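Long-range contact in alpha-fucosidase GH29 (Fusarium graminearum, PDB 4PSR), which hydrolyses alpha-L-fucosides as a family 29 glycoside hydrolase and probably removes alpha-1,6-linked fucose from the reducing-end N-acetylglucosamine of glycoprotein glycans: residues 409-423 against 483-495. Residues are numbered along the deposited sequence; the frame is centred on the assembly and turned at random.
Sequences RNKEDDVLYVTVLGW and LAYVLKLTFDGGI
Tyr417 and Lys488 lie side by side and point the same way across two antiparallel strands, 415-420 and 485-491. These are inner neighbours in the six-stranded antiparallel sheet that comes after the TIM barrel in the chain. The extended lysine chain runs beside the tyrosine side chain, with Lys488 CG 3.7 Å from Tyr417 CE1. Both polar ends reach Glu371, through a salt bridge with Lys488 NZ and a hydrogen bond between Tyr417 OH and Glu371. Val415 CG1 sits over one face of the Tyr417 ring, offset toward its rim, and meets Lys488 CG at 3.6 Å. Thr419, on the same side of the sheet, packs on helix 322-334 of the barrel domain, as does Leu421 just past the strand. The other side carries Leu416, Val418, Leu487 and Leu489, with Val418 CG2 4.0 Å from Leu489 CD1. Six backbone hydrogen bonds join the paired residues from Leu416-Leu489 to Val420-Tyr485. Beyond the strand, Ile495 N bonds to Asp413 O at 3.0 Å. With CG1 anti to its carbonyl carbon (chi1 -58°), Ile495 brings CD1 to 3.5 Å from Val415 O. At the far end Trp423 turns its edge to Tyr485 in a T-shaped stack, planes at 73°. Trp423 CE3 stands over the centre of the tyrosine ring, 3.7 Å from Tyr485 CG.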
loop_
_atom_site.group_PDB
_atom_site.type_symbol
_atom_site.label_atom_id
_atom_site.label_comp_id
_atom_site.label_asym_id
_atom_site.label_seq_id
_atom_site.Cartn_x
_atom_site.Cartn_y
_atom_site.Cartn_z
ATOM N N ARG A 409 -16.895 -2.599 6.775
ATOM C CA ARG A 409 -17.814 -2.618 7.918
ATOM C C ARG A 409 -17.294 -1.747 9.043
ATOM O O ARG A 409 -16.120 -1.382 9.065
ATOM C CB ARG A 409 -18.148 -4.048 8.357
ATOM C CG ARG A 409 -16.978 -4.972 8.587
ATOM C CD ARG A 409 -16.533 -4.885 9.992
ATOM N NE ARG A 409 -15.352 -5.696 10.299
ATOM C CZ ARG A 409 -14.766 -5.666 11.488
ATOM N NH1 ARG A 409 -15.264 -4.883 12.430
ATOM N NH2 ARG A 409 -13.682 -6.391 11.730
ATOM N N ASN A 410 -18.173 -1.357 9.961
ATOM C CA ASN A 410 -17.730 -0.509 11.077
ATOM C C ASN A 410 -17.055 -1.330 12.177
ATOM O O ASN A 410 -17.127 -2.552 12.204
ATOM C CB ASN A 410 -18.876 0.372 11.605
ATOM C CG ASN A 410 -19.980 -0.415 12.286
ATOM O OD1 ASN A 410 -19.993 -1.638 12.301
ATOM N ND2 ASN A 410 -20.952 0.328 12.838
ATOM N N LYS A 411 -16.380 -0.625 13.077
ATOM C CA LYS A 411 -15.688 -1.293 14.199
ATOM C C LYS A 411 -16.640 -2.018 15.139
ATOM O O LYS A 411 -16.273 -3.036 15.712
ATOM C CB LYS A 411 -14.836 -0.308 15.006
ATOM C CG LYS A 411 -13.696 0.317 14.188
ATOM C CD LYS A 411 -12.840 1.230 15.032
ATOM C CE LYS A 411 -11.724 1.822 14.186
ATOM N NZ LYS A 411 -10.846 2.715 14.964
ATOM N N GLU A 412 -17.848 -1.501 15.302
ATOM C CA GLU A 412 -18.830 -2.176 16.138
ATOM C C GLU A 412 -19.412 -3.446 15.510
ATOM O O GLU A 412 -20.085 -4.216 16.188
ATOM C CB GLU A 412 -19.951 -1.205 16.490
ATOM C CG GLU A 412 -19.522 -0.199 17.549
ATOM C CD GLU A 412 -19.118 -0.885 18.853
ATOM O OE1 GLU A 412 -19.871 -1.786 19.314
ATOM O OE2 GLU A 412 -18.035 -0.543 19.392
ATOM N N ASP A 413 -19.147 -3.660 14.215
ATOM C CA ASP A 413 -19.559 -4.862 13.492
ATOM C C ASP A 413 -21.069 -5.011 13.369
ATOM O O ASP A 413 -21.569 -6.128 13.313
ATOM C CB ASP A 413 -18.942 -6.123 14.102
ATOM C CG ASP A 413 -18.842 -7.265 13.109
ATOM O OD1 ASP A 413 -18.648 -7.016 11.893
ATOM O OD2 ASP A 413 -18.926 -8.434 13.547
ATOM N N ASP A 414 -21.772 -3.883 13.298
ATOM C CA ASP A 414 -23.230 -3.869 13.074
ATOM C C ASP A 414 -23.665 -3.034 11.884
ATOM O O ASP A 414 -24.869 -2.911 11.634
ATOM C CB ASP A 414 -24.023 -3.451 14.340
ATOM C CG ASP A 414 -23.711 -2.042 14.823
ATOM O OD1 ASP A 414 -22.958 -1.271 14.201
ATOM O OD2 ASP A 414 -24.253 -1.659 15.888
ATOM N N VAL A 415 -22.704 -2.480 11.127
ATOM C CA VAL A 415 -23.017 -1.756 9.897
ATOM C C VAL A 415 -22.135 -2.290 8.761
ATOM O O VAL A 415 -20.901 -2.358 8.888
ATOM C CB VAL A 415 -22.808 -0.239 10.017
ATOM C CG1 VAL A 415 -23.010 0.424 8.677
ATOM C CG2 VAL A 415 -23.782 0.375 11.051
ATOM N N LEU A 416 -22.778 -2.718 7.683
ATOM C CA LEU A 416 -22.078 -3.142 6.468
ATOM C C LEU A 416 -22.281 -2.085 5.412
ATOM O O LEU A 416 -23.417 -1.710 5.090
ATOM C CB LEU A 416 -22.636 -4.478 5.984
ATOM C CG LEU A 416 -21.975 -5.170 4.776
ATOM C CD1 LEU A 416 -20.524 -5.632 5.094
ATOM C CD2 LEU A 416 -22.840 -6.327 4.275
ATOM N N TYR A 417 -21.175 -1.591 4.858
ATOM C CA TYR A 417 -21.196 -0.675 3.725
ATOM C C TYR A 417 -21.018 -1.478 2.451
ATOM O O TYR A 417 -20.080 -2.283 2.340
ATOM C CB TYR A 417 -20.091 0.376 3.851
ATOM C CG TYR A 417 -20.250 1.239 5.087
ATOM C CD1 TYR A 417 -21.159 2.293 5.101
ATOM C CD2 TYR A 417 -19.545 0.959 6.252
ATOM C CE1 TYR A 417 -21.339 3.051 6.220
ATOM C CE2 TYR A 417 -19.748 1.717 7.393
ATOM C CZ TYR A 417 -20.622 2.765 7.362
ATOM O OH TYR A 417 -20.829 3.522 8.516
ATOM N N VAL A 418 -21.945 -1.296 1.530
ATOM C CA VAL A 418 -21.948 -1.953 0.236
ATOM C C VAL A 418 -21.743 -0.888 -0.807
ATOM O O VAL A 418 -22.649 -0.089 -1.095
ATOM C CB VAL A 418 -23.273 -2.659 -0.028
ATOM C CG1 VAL A 418 -23.254 -3.304 -1.424
ATOM C CG2 VAL A 418 -23.549 -3.682 1.065
ATOM N N THR A 419 -20.544 -0.852 -1.366
ATOM C CA THR A 419 -20.179 0.198 -2.294
ATOM C C THR A 419 -20.220 -0.353 -3.710
ATOM O O THR A 419 -19.527 -1.309 -4.026
ATOM C CB THR A 419 -18.777 0.819 -1.971
ATOM O OG1 THR A 419 -18.799 1.438 -0.675
ATOM C CG2 THR A 419 -18.422 1.879 -2.969
ATOM N N VAL A 420 -21.070 0.239 -4.549
ATOM C CA VAL A 420 -21.296 -0.224 -5.916
ATOM C C VAL A 420 -20.537 0.703 -6.864
ATOM O O VAL A 420 -20.563 1.916 -6.714
ATOM C CB VAL A 420 -22.824 -0.343 -6.261
ATOM C CG1 VAL A 420 -23.528 1.015 -6.231
ATOM C CG2 VAL A 420 -23.055 -1.057 -7.590
ATOM N N LEU A 421 -19.828 0.116 -7.836
ATOM C CA LEU A 421 -18.851 0.847 -8.633
ATOM C C LEU A 421 -19.406 1.502 -9.905
ATOM O O LEU A 421 -18.642 1.867 -10.804
ATOM C CB LEU A 421 -17.668 -0.078 -8.937
ATOM C CG LEU A 421 -16.984 -0.739 -7.720
ATOM C CD1 LEU A 421 -15.701 -1.483 -8.104
ATOM C CD2 LEU A 421 -16.652 0.265 -6.596
ATOM N N GLY A 422 -20.728 1.714 -9.920
ATOM C CA GLY A 422 -21.420 2.419 -10.975
ATOM C C GLY A 422 -22.877 2.513 -10.579
ATOM O O GLY A 422 -23.329 1.779 -9.689
ATOM N N TRP A 423 -23.607 3.424 -11.229
ATOM C CA TRP A 423 -25.044 3.526 -11.002
ATOM C C TRP A 423 -25.799 2.490 -11.825
ATOM O O TRP A 423 -25.716 2.501 -13.050
ATOM C CB TRP A 423 -25.585 4.920 -11.335
ATOM C CG TRP A 423 -27.013 5.022 -10.886
ATOM C CD1 TRP A 423 -28.135 4.928 -11.676
ATOM C CD2 TRP A 423 -27.484 5.165 -9.541
ATOM N NE1 TRP A 423 -29.255 5.023 -10.898
ATOM C CE2 TRP A 423 -28.894 5.175 -9.586
ATOM C CE3 TRP A 423 -26.855 5.306 -8.301
ATOM C CZ2 TRP A 423 -29.674 5.315 -8.438
ATOM C CZ3 TRP A 423 -27.616 5.439 -7.171
ATOM C CH2 TRP A 423 -29.026 5.452 -7.243
ATOM N N LEU A 483 -18.265 8.624 -8.510
ATOM C CA LEU A 483 -17.468 7.537 -9.127
ATOM C C LEU A 483 -17.857 6.165 -8.594
ATOM O O LEU A 483 -17.592 5.144 -9.236
ATOM C CB LEU A 483 -15.986 7.781 -8.906
ATOM C CG LEU A 483 -15.411 8.983 -9.647
ATOM C CD1 LEU A 483 -14.020 9.294 -9.113
ATOM C CD2 LEU A 483 -15.426 8.746 -11.150
ATOM N N ALA A 484 -18.484 6.144 -7.425
ATOM C CA ALA A 484 -19.093 4.961 -6.851
ATOM C C ALA A 484 -20.210 5.452 -5.916
ATOM O O ALA A 484 -20.272 6.646 -5.599
ATOM C CB ALA A 484 -18.042 4.133 -6.075
ATOM N N TYR A 485 -21.073 4.527 -5.499
ATOM C CA TYR A 485 -22.240 4.840 -4.667
ATOM C C TYR A 485 -22.248 3.898 -3.482
ATOM O O TYR A 485 -21.826 2.758 -3.597
ATOM C CB TYR A 485 -23.551 4.734 -5.478
ATOM C CG TYR A 485 -23.567 5.713 -6.629
ATOM C CD1 TYR A 485 -23.031 5.371 -7.859
ATOM C CD2 TYR A 485 -24.088 6.994 -6.490
ATOM C CE1 TYR A 485 -22.992 6.276 -8.905
ATOM C CE2 TYR A 485 -24.051 7.907 -7.552
ATOM C CZ TYR A 485 -23.532 7.531 -8.753
ATOM O OH TYR A 485 -23.494 8.412 -9.813
ATOM N N VAL A 486 -22.710 4.383 -2.338
ATOM C CA VAL A 486 -22.612 3.625 -1.105
ATOM C C VAL A 486 -23.954 3.372 -0.443
ATOM O O VAL A 486 -24.683 4.318 -0.107
ATOM C CB VAL A 486 -21.684 4.335 -0.069
ATOM C CG1 VAL A 486 -21.508 3.496 1.182
ATOM C CG2 VAL A 486 -20.318 4.672 -0.651
ATOM N N LEU A 487 -24.238 2.106 -0.200
ATOM C CA LEU A 487 -25.362 1.683 0.642
ATOM C C LEU A 487 -24.862 1.369 2.047
ATOM O O LEU A 487 -23.785 0.786 2.235
ATOM C CB LEU A 487 -26.042 0.455 0.056
ATOM C CG LEU A 487 -26.777 0.664 -1.268
ATOM C CD1 LEU A 487 -27.019 -0.634 -1.979
ATOM C CD2 LEU A 487 -28.116 1.395 -1.037
ATOM N N LYS A 488 -25.671 1.727 3.043
ATOM C CA LYS A 488 -25.341 1.500 4.451
ATOM C C LYS A 488 -26.410 0.616 5.040
ATOM O O LYS A 488 -27.595 1.012 5.056
ATOM C CB LYS A 488 -25.252 2.829 5.203
ATOM C CG LYS A 488 -25.030 2.725 6.696
ATOM C CD LYS A 488 -24.956 4.104 7.322
ATOM C CE LYS A 488 -24.669 4.043 8.800
ATOM N NZ LYS A 488 -24.584 5.404 9.380
ATOM N N LEU A 489 -26.031 -0.561 5.506
ATOM C CA LEU A 489 -26.968 -1.555 6.046
ATOM C C LEU A 489 -26.714 -1.698 7.531
ATOM O O LEU A 489 -25.640 -2.083 7.949
ATOM C CB LEU A 489 -26.800 -2.914 5.359
ATOM C CG LEU A 489 -27.379 -3.139 3.951
ATOM C CD1 LEU A 489 -26.752 -2.211 2.946
ATOM C CD2 LEU A 489 -27.157 -4.554 3.509
ATOM N N THR A 490 -27.708 -1.356 8.345
ATOM C CA THR A 490 -27.575 -1.426 9.794
ATOM C C THR A 490 -28.334 -2.620 10.336
ATOM O O THR A 490 -29.508 -2.832 9.994
ATOM C CB THR A 490 -28.080 -0.142 10.448
ATOM O OG1 THR A 490 -27.370 1.001 9.942
ATOM C CG2 THR A 490 -27.911 -0.220 11.971
ATOM N N PHE A 491 -27.661 -3.394 11.169
ATOM C CA PHE A 491 -28.218 -4.602 11.728
ATOM C C PHE A 491 -28.338 -4.439 13.239
ATOM O O PHE A 491 -27.562 -3.713 13.861
ATOM C CB PHE A 491 -27.314 -5.796 11.424
ATOM C CG PHE A 491 -27.266 -6.175 9.978
ATOM C CD1 PHE A 491 -28.152 -7.098 9.465
ATOM C CD2 PHE A 491 -26.319 -5.612 9.119
ATOM C CE1 PHE A 491 -28.106 -7.467 8.120
ATOM C CE2 PHE A 491 -26.265 -5.986 7.792
ATOM C CZ PHE A 491 -27.158 -6.897 7.284
ATOM N N ASP A 492 -29.358 -5.051 13.842
ATOM C CA ASP A 492 -29.373 -5.147 15.300
ATOM C C ASP A 492 -28.516 -6.302 15.704
ATOM O O ASP A 492 -28.654 -7.416 15.177
ATOM C CB ASP A 492 -30.759 -5.393 15.867
ATOM C CG ASP A 492 -31.548 -4.063 16.111
ATOM O OD1 ASP A 492 -30.887 -3.088 16.545
ATOM O OD2 ASP A 492 -32.757 -4.033 15.883
ATOM N N GLY A 493 -27.609 -6.034 16.627
ATOM C CA GLY A 493 -26.767 -7.059 17.220
ATOM C C GLY A 493 -25.739 -7.795 16.362
ATOM O O GLY A 493 -25.305 -8.891 16.723
ATOM N N GLY A 494 -25.357 -7.222 15.226
ATOM C CA GLY A 494 -24.213 -7.719 14.483
ATOM C C GLY A 494 -24.535 -8.189 13.080
ATOM O O GLY A 494 -25.621 -8.709 12.817
ATOM N N ILE A 495 -23.584 -8.012 12.167
ATOM C CA ILE A 495 -23.786 -8.451 10.801
ATOM C C ILE A 495 -23.826 -9.979 10.734
ATOM O O ILE A 495 -22.972 -10.659 11.323
ATOM C CB ILE A 495 -22.630 -7.937 9.882
ATOM C CG1 ILE A 495 -22.539 -6.416 9.940
ATOM C CG2 ILE A 495 -22.826 -8.393 8.444
ATOM C CD1 ILE A 495 -21.152 -5.841 9.497
HETATM O O HOH W 1 -20.206 -10.609 12.056
#